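Long-range contact in nematode fatty acid retinoid binding protein (Necator americanus, PDB 4XCP), which probably binds fatty acids and retinol as a small, secreted, mainly helical lipid-binding protein, and has palmitic acid bound: residues K122-Y136 with A155-E169. Numbering follows the deposited sequence.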
loop_
_atom_site.group_PDB
_atom_site.type_symbol
_atom_site.label_atom_id
_atom_site.label_comp_id
_atom_site.label_asym_id
_atom_site.label_seq_id
_atom_site.Cartn_x
_atom_site.Cartn_y
_atom_site.Cartn_z
ATOM N N LYS A 122 11.362 3.953 11.548
ATOM C CA LYS A 122 12.042 3.336 10.409
ATOM C C LYS A 122 12.207 1.812 10.648
ATOM O O LYS A 122 12.049 1.048 9.704
ATOM C CB LYS A 122 13.384 4.025 10.092
ATOM C CG LYS A 122 13.894 3.681 8.690
ATOM C CD LYS A 122 15.039 4.562 8.241
ATOM C CE LYS A 122 15.535 4.145 6.881
ATOM N NZ LYS A 122 16.569 5.077 6.359
ATOM N N ASP A 123 12.450 1.386 11.916
ATOM C CA ASP A 123 12.560 -0.027 12.317
ATOM C C ASP A 123 11.230 -0.783 12.150
ATOM O O ASP A 123 11.256 -1.956 11.789
ATOM C CB ASP A 123 13.089 -0.170 13.749
ATOM C CG ASP A 123 14.593 0.023 13.899
ATOM O OD1 ASP A 123 15.279 0.228 12.863
ATOM O OD2 ASP A 123 15.084 -0.026 15.049
ATOM N N ASP A 124 10.083 -0.098 12.374
ATOM C CA ASP A 124 8.733 -0.650 12.170
ATOM C C ASP A 124 8.510 -0.890 10.675
ATOM O O ASP A 124 7.929 -1.900 10.295
ATOM C CB ASP A 124 7.654 0.324 12.653
ATOM C CG ASP A 124 7.537 0.487 14.153
ATOM O OD1 ASP A 124 7.914 -0.459 14.888
ATOM O OD2 ASP A 124 7.041 1.549 14.594
ATOM N N LEU A 125 8.946 0.057 9.836
ATOM C CA LEU A 125 8.807 -0.070 8.395
ATOM C C LEU A 125 9.691 -1.194 7.877
ATOM O O LEU A 125 9.223 -2.003 7.074
ATOM C CB LEU A 125 9.089 1.250 7.672
ATOM C CG LEU A 125 8.140 2.422 7.989
ATOM C CD1 LEU A 125 8.705 3.712 7.456
ATOM C CD2 LEU A 125 6.751 2.200 7.409
ATOM N N LYS A 126 10.940 -1.291 8.394
ATOM C CA LYS A 126 11.884 -2.344 8.024
ATOM C C LYS A 126 11.288 -3.705 8.375
ATOM O O LYS A 126 11.392 -4.648 7.582
ATOM C CB LYS A 126 13.223 -2.154 8.761
ATOM C CG LYS A 126 14.090 -0.996 8.263
ATOM C CD LYS A 126 15.442 -1.020 8.967
ATOM C CE LYS A 126 16.402 0.014 8.432
ATOM N NZ LYS A 126 16.433 1.234 9.283
ATOM N N ALA A 127 10.642 -3.795 9.558
ATOM C CA ALA A 127 9.994 -5.021 10.032
ATOM C C ALA A 127 8.828 -5.405 9.113
ATOM O O ALA A 127 8.722 -6.585 8.781
ATOM C CB ALA A 127 9.514 -4.856 11.466
ATOM N N SER A 128 8.014 -4.418 8.635
ATOM C CA SER A 128 6.908 -4.738 7.715
ATOM C C SER A 128 7.405 -5.243 6.353
ATOM O O SER A 128 6.843 -6.199 5.832
ATOM C CB SER A 128 5.934 -3.570 7.540
ATOM O OG SER A 128 6.523 -2.459 6.890
ATOM N N VAL A 129 8.472 -4.636 5.809
ATOM C CA VAL A 129 9.059 -5.032 4.517
ATOM C C VAL A 129 9.688 -6.421 4.624
ATOM O O VAL A 129 9.552 -7.241 3.708
ATOM C CB VAL A 129 10.052 -3.960 3.978
ATOM C CG1 VAL A 129 10.784 -4.439 2.721
ATOM C CG2 VAL A 129 9.326 -2.642 3.707
ATOM N N LYS A 130 10.390 -6.670 5.741
ATOM C CA LYS A 130 11.030 -7.950 6.031
ATOM C C LYS A 130 10.001 -9.087 5.970
ATOM O O LYS A 130 10.264 -10.096 5.311
ATOM C CB LYS A 130 11.753 -7.900 7.398
ATOM C CG LYS A 130 12.742 -9.044 7.620
ATOM C CD LYS A 130 13.435 -8.908 8.974
ATOM C CE LYS A 130 14.281 -10.107 9.342
ATOM N NZ LYS A 130 15.491 -10.240 8.484
ATOM N N GLU A 131 8.812 -8.889 6.580
ATOM C CA GLU A 131 7.726 -9.869 6.536
ATOM C C GLU A 131 7.162 -10.069 5.122
ATOM O O GLU A 131 6.946 -11.204 4.722
ATOM C CB GLU A 131 6.590 -9.515 7.512
ATOM C CG GLU A 131 5.539 -10.621 7.667
ATOM C CD GLU A 131 6.026 -12.046 7.893
ATOM O OE1 GLU A 131 7.161 -12.242 8.391
ATOM O OE2 GLU A 131 5.267 -12.979 7.546
ATOM N N VAL A 132 6.880 -8.973 4.399
ATOM C CA VAL A 132 6.351 -9.012 3.030
ATOM C C VAL A 132 7.366 -9.765 2.121
ATOM O O VAL A 132 6.974 -10.653 1.366
ATOM C CB VAL A 132 5.999 -7.576 2.525
ATOM C CG1 VAL A 132 5.749 -7.557 1.019
ATOM C CG2 VAL A 132 4.784 -7.015 3.275
ATOM N N LEU A 133 8.661 -9.427 2.233
ATOM C CA LEU A 133 9.706 -10.106 1.478
ATOM C C LEU A 133 9.742 -11.606 1.807
ATOM O O LEU A 133 9.772 -12.416 0.892
ATOM C CB LEU A 133 11.085 -9.444 1.669
ATOM C CG LEU A 133 12.287 -10.153 1.005
ATOM C CD1 LEU A 133 12.156 -10.196 -0.526
ATOM C CD2 LEU A 133 13.595 -9.520 1.432
ATOM N N LYS A 134 9.683 -11.960 3.094
ATOM C CA LYS A 134 9.670 -13.343 3.582
ATOM C C LYS A 134 8.481 -14.126 2.956
ATOM O O LYS A 134 8.668 -15.247 2.480
ATOM C CB LYS A 134 9.578 -13.342 5.126
ATOM C CG LYS A 134 9.638 -14.730 5.762
ATOM C CD LYS A 134 9.708 -14.674 7.281
ATOM C CE LYS A 134 9.763 -16.071 7.856
ATOM N NZ LYS A 134 9.297 -16.114 9.266
ATOM N N LEU A 135 7.276 -13.526 2.952
ATOM C CA LEU A 135 6.100 -14.137 2.345
ATOM C C LEU A 135 6.287 -14.295 0.821
ATOM O O LEU A 135 5.849 -15.287 0.244
ATOM C CB LEU A 135 4.848 -13.312 2.652
ATOM C CG LEU A 135 4.440 -13.259 4.121
ATOM C CD1 LEU A 135 3.387 -12.224 4.344
ATOM C CD2 LEU A 135 4.004 -14.625 4.632
ATOM N N TYR A 136 6.947 -13.320 0.183
ATOM C CA TYR A 136 7.241 -13.370 -1.238
ATOM C C TYR A 136 8.175 -14.556 -1.495
ATOM O O TYR A 136 7.891 -15.374 -2.366
ATOM C CB TYR A 136 7.853 -12.045 -1.727
ATOM C CG TYR A 136 8.324 -12.120 -3.160
ATOM C CD1 TYR A 136 7.430 -11.955 -4.218
ATOM C CD2 TYR A 136 9.650 -12.433 -3.466
ATOM C CE1 TYR A 136 7.848 -12.065 -5.540
ATOM C CE2 TYR A 136 10.082 -12.531 -4.787
ATOM C CZ TYR A 136 9.176 -12.348 -5.819
ATOM O OH TYR A 136 9.584 -12.464 -7.119
ATOM N N ALA A 155 7.664 -6.860 -8.015
ATOM C CA ALA A 155 8.458 -8.072 -8.256
ATOM C C ALA A 155 9.941 -7.698 -8.373
ATOM O O ALA A 155 10.776 -8.358 -7.762
ATOM C CB ALA A 155 7.996 -8.757 -9.531
ATOM N N LYS A 156 10.252 -6.603 -9.107
ATOM C CA LYS A 156 11.612 -6.080 -9.284
ATOM C C LYS A 156 12.220 -5.598 -7.945
ATOM O O LYS A 156 13.377 -5.871 -7.673
ATOM C CB LYS A 156 11.617 -4.952 -10.329
ATOM C CG LYS A 156 12.999 -4.646 -10.898
ATOM C CD LYS A 156 12.983 -3.460 -11.843
ATOM C CE LYS A 156 14.376 -3.066 -12.278
ATOM N NZ LYS A 156 14.350 -1.929 -13.239
ATOM N N VAL A 157 11.432 -4.916 -7.108
ATOM C CA VAL A 157 11.845 -4.465 -5.769
ATOM C C VAL A 157 12.285 -5.679 -4.920
ATOM O O VAL A 157 13.295 -5.613 -4.211
ATOM C CB VAL A 157 10.714 -3.610 -5.109
ATOM C CG1 VAL A 157 10.829 -3.567 -3.588
ATOM C CG2 VAL A 157 10.711 -2.203 -5.692
ATOM N N PHE A 158 11.537 -6.787 -5.031
ATOM C CA PHE A 158 11.845 -8.036 -4.327
ATOM C C PHE A 158 13.040 -8.755 -4.933
ATOM O O PHE A 158 13.995 -9.028 -4.222
ATOM C CB PHE A 158 10.620 -8.965 -4.259
ATOM C CG PHE A 158 9.411 -8.396 -3.547
ATOM C CD1 PHE A 158 9.531 -7.822 -2.284
ATOM C CD2 PHE A 158 8.140 -8.522 -4.096
ATOM C CE1 PHE A 158 8.413 -7.293 -1.632
ATOM C CE2 PHE A 158 7.020 -8.013 -3.438
ATOM C CZ PHE A 158 7.167 -7.376 -2.224
ATOM N N GLU A 159 13.015 -9.000 -6.249
ATOM C CA GLU A 159 14.059 -9.715 -7.002
ATOM C C GLU A 159 15.427 -9.037 -7.049
ATOM O O GLU A 159 16.434 -9.737 -7.006
ATOM C CB GLU A 159 13.584 -10.016 -8.438
ATOM C CG GLU A 159 12.532 -11.114 -8.525
ATOM C CD GLU A 159 12.977 -12.486 -8.042
ATOM O OE1 GLU A 159 14.164 -12.833 -8.232
ATOM O OE2 GLU A 159 12.131 -13.223 -7.486
ATOM N N SER A 160 15.471 -7.690 -7.166
ATOM C CA SER A 160 16.720 -6.920 -7.238
ATOM C C SER A 160 17.519 -6.878 -5.939
ATOM O O SER A 160 18.682 -6.474 -5.962
ATOM C CB SER A 160 16.433 -5.484 -7.666
ATOM O OG SER A 160 15.685 -4.831 -6.652
ATOM N N GLY A 161 16.881 -7.205 -4.821
ATOM C CA GLY A 161 17.505 -7.109 -3.507
ATOM C C GLY A 161 17.230 -5.767 -2.845
ATOM O O GLY A 161 17.713 -5.509 -1.741
ATOM N N LYS A 162 16.436 -4.904 -3.507
ATOM C CA LYS A 162 16.063 -3.577 -3.002
ATOM C C LYS A 162 15.284 -3.661 -1.683
ATOM O O LYS A 162 15.603 -2.927 -0.743
ATOM C CB LYS A 162 15.286 -2.781 -4.065
ATOM C CG LYS A 162 15.303 -1.278 -3.833
ATOM C CD LYS A 162 14.617 -0.515 -4.969
ATOM C CE LYS A 162 14.595 0.978 -4.739
ATOM N NZ LYS A 162 15.937 1.604 -4.917
ATOM N N ALA A 163 14.304 -4.580 -1.591
ATOM C CA ALA A 163 13.528 -4.768 -0.356
ATOM C C ALA A 163 14.428 -5.290 0.782
ATOM O O ALA A 163 14.310 -4.810 1.912
ATOM C CB ALA A 163 12.366 -5.728 -0.592
ATOM N N ALA A 164 15.338 -6.244 0.474
ATOM C CA ALA A 164 16.261 -6.823 1.452
ATOM C C ALA A 164 17.232 -5.778 1.989
ATOM O O ALA A 164 17.457 -5.743 3.190
ATOM C CB ALA A 164 17.012 -8.002 0.848
ATOM N N LYS A 165 17.767 -4.905 1.113
ATOM C CA LYS A 165 18.667 -3.797 1.476
ATOM C C LYS A 165 17.975 -2.875 2.491
ATOM O O LYS A 165 18.561 -2.571 3.523
ATOM C CB LYS A 165 19.062 -2.983 0.230
ATOM C CG LYS A 165 20.471 -3.257 -0.281
ATOM C CD LYS A 165 20.731 -2.587 -1.641
ATOM C CE LYS A 165 20.417 -3.489 -2.821
ATOM N NZ LYS A 165 20.305 -2.728 -4.096
ATOM N N PHE A 166 16.716 -2.472 2.222
ATOM C CA PHE A 166 15.958 -1.626 3.145
ATOM C C PHE A 166 15.689 -2.319 4.482
ATOM O O PHE A 166 15.911 -1.718 5.531
ATOM C CB PHE A 166 14.630 -1.155 2.518
ATOM C CG PHE A 166 13.796 -0.339 3.479
ATOM C CD1 PHE A 166 14.099 0.998 3.728
ATOM C CD2 PHE A 166 12.729 -0.914 4.164
ATOM C CE1 PHE A 166 13.345 1.743 4.644
ATOM C CE2 PHE A 166 11.985 -0.167 5.082
ATOM C CZ PHE A 166 12.303 1.152 5.319
ATOM N N ALA A 167 15.176 -3.560 4.444
ATOM C CA ALA A 167 14.824 -4.335 5.633
ATOM C C ALA A 167 16.034 -4.602 6.549
ATOM O O ALA A 167 15.861 -4.834 7.745
ATOM C CB ALA A 167 14.164 -5.642 5.216
ATOM N N GLY A 168 17.234 -4.531 5.980
ATOM C CA GLY A 168 18.489 -4.728 6.691
ATOM C C GLY A 168 18.931 -6.169 6.649
ATOM O O GLY A 168 20.092 -6.453 6.329
ATOM N N GLU A 169 17.982 -7.093 6.958
ATOM C CA GLU A 169 18.137 -8.556 6.998
ATOM C C GLU A 169 19.101 -8.994 8.100
ATOM O O GLU A 169 18.915 -8.625 9.260
ATOM C CB GLU A 169 18.535 -9.142 5.624
ATOM C CG GLU A 169 17.532 -8.878 4.512
ATOM C CD GLU A 169 16.379 -9.860 4.425
ATOM O OE1 GLU A 169 15.297 -9.558 4.976
ATOM O OE2 GLU A 169 16.549 -10.918 3.776
HETATM O O HOH W 1 12.795 -11.216 4.789
#
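Phe166, seated as a knob among Lys122, Leu125, Lys126 and Val129, and Phe158, stacked on Tyr136, pack the C-terminal end of this all-helical FAR-protein fold on residues 122-136. Helix 162-167 runs back along that helix, 144° between directions, whereas residues 155-159 cross it almost squarely.

Apolar packing dominates. With the CG of Phe166 anti to the backbone N (chi1 177°), the ring turns in under the aliphatic part of Lys126, whose CG lies over one face, 4.2 Å from the ring centroid, as a CH-pi contact. Val129 CG2 touches Phe166 CD2, while its other methyl, CG1, meets Ala163 CB. Ala167 brings the backbones close: its CA is 4.3 Å from Lys126 CA, and its methyl rests on Lys126 O. Leu133 divides its branches, CD1 to Phe158 CD1 and CD2 to Ala164 CB.

Among the rings, Tyr136 and Phe158 form an offset stack with planes 26° apart. Phe158 CB lies over the tyrosine face, and Val132 CG1 reaches Phe158 CZ at 3.5 Å. Phe147 of helix 141-150 touches both side chains, tying this end to the next helix; the side chain of Leu125 is about 6 Å from a bound palmitic acid. Leu28 packs on Val129 and Phe166.

The charged partners are exposed, while Tyr136 is buried. Lys122 lays CE against Phe166 CE1 and carries its NZ on to a salt bridge with Asp24. Lys130 NZ forms a loose salt bridge with OE1 of the poorly ordered Glu169, 3.6 Å away, and a water donates to both Lys130 O and that same carboxylate oxygen. Tyr136 OH donates to Glu159 OE2 at 2.7 Å, using the carboxylate's anti lone pair, and this oxygen sits in the plane of the phenol ring.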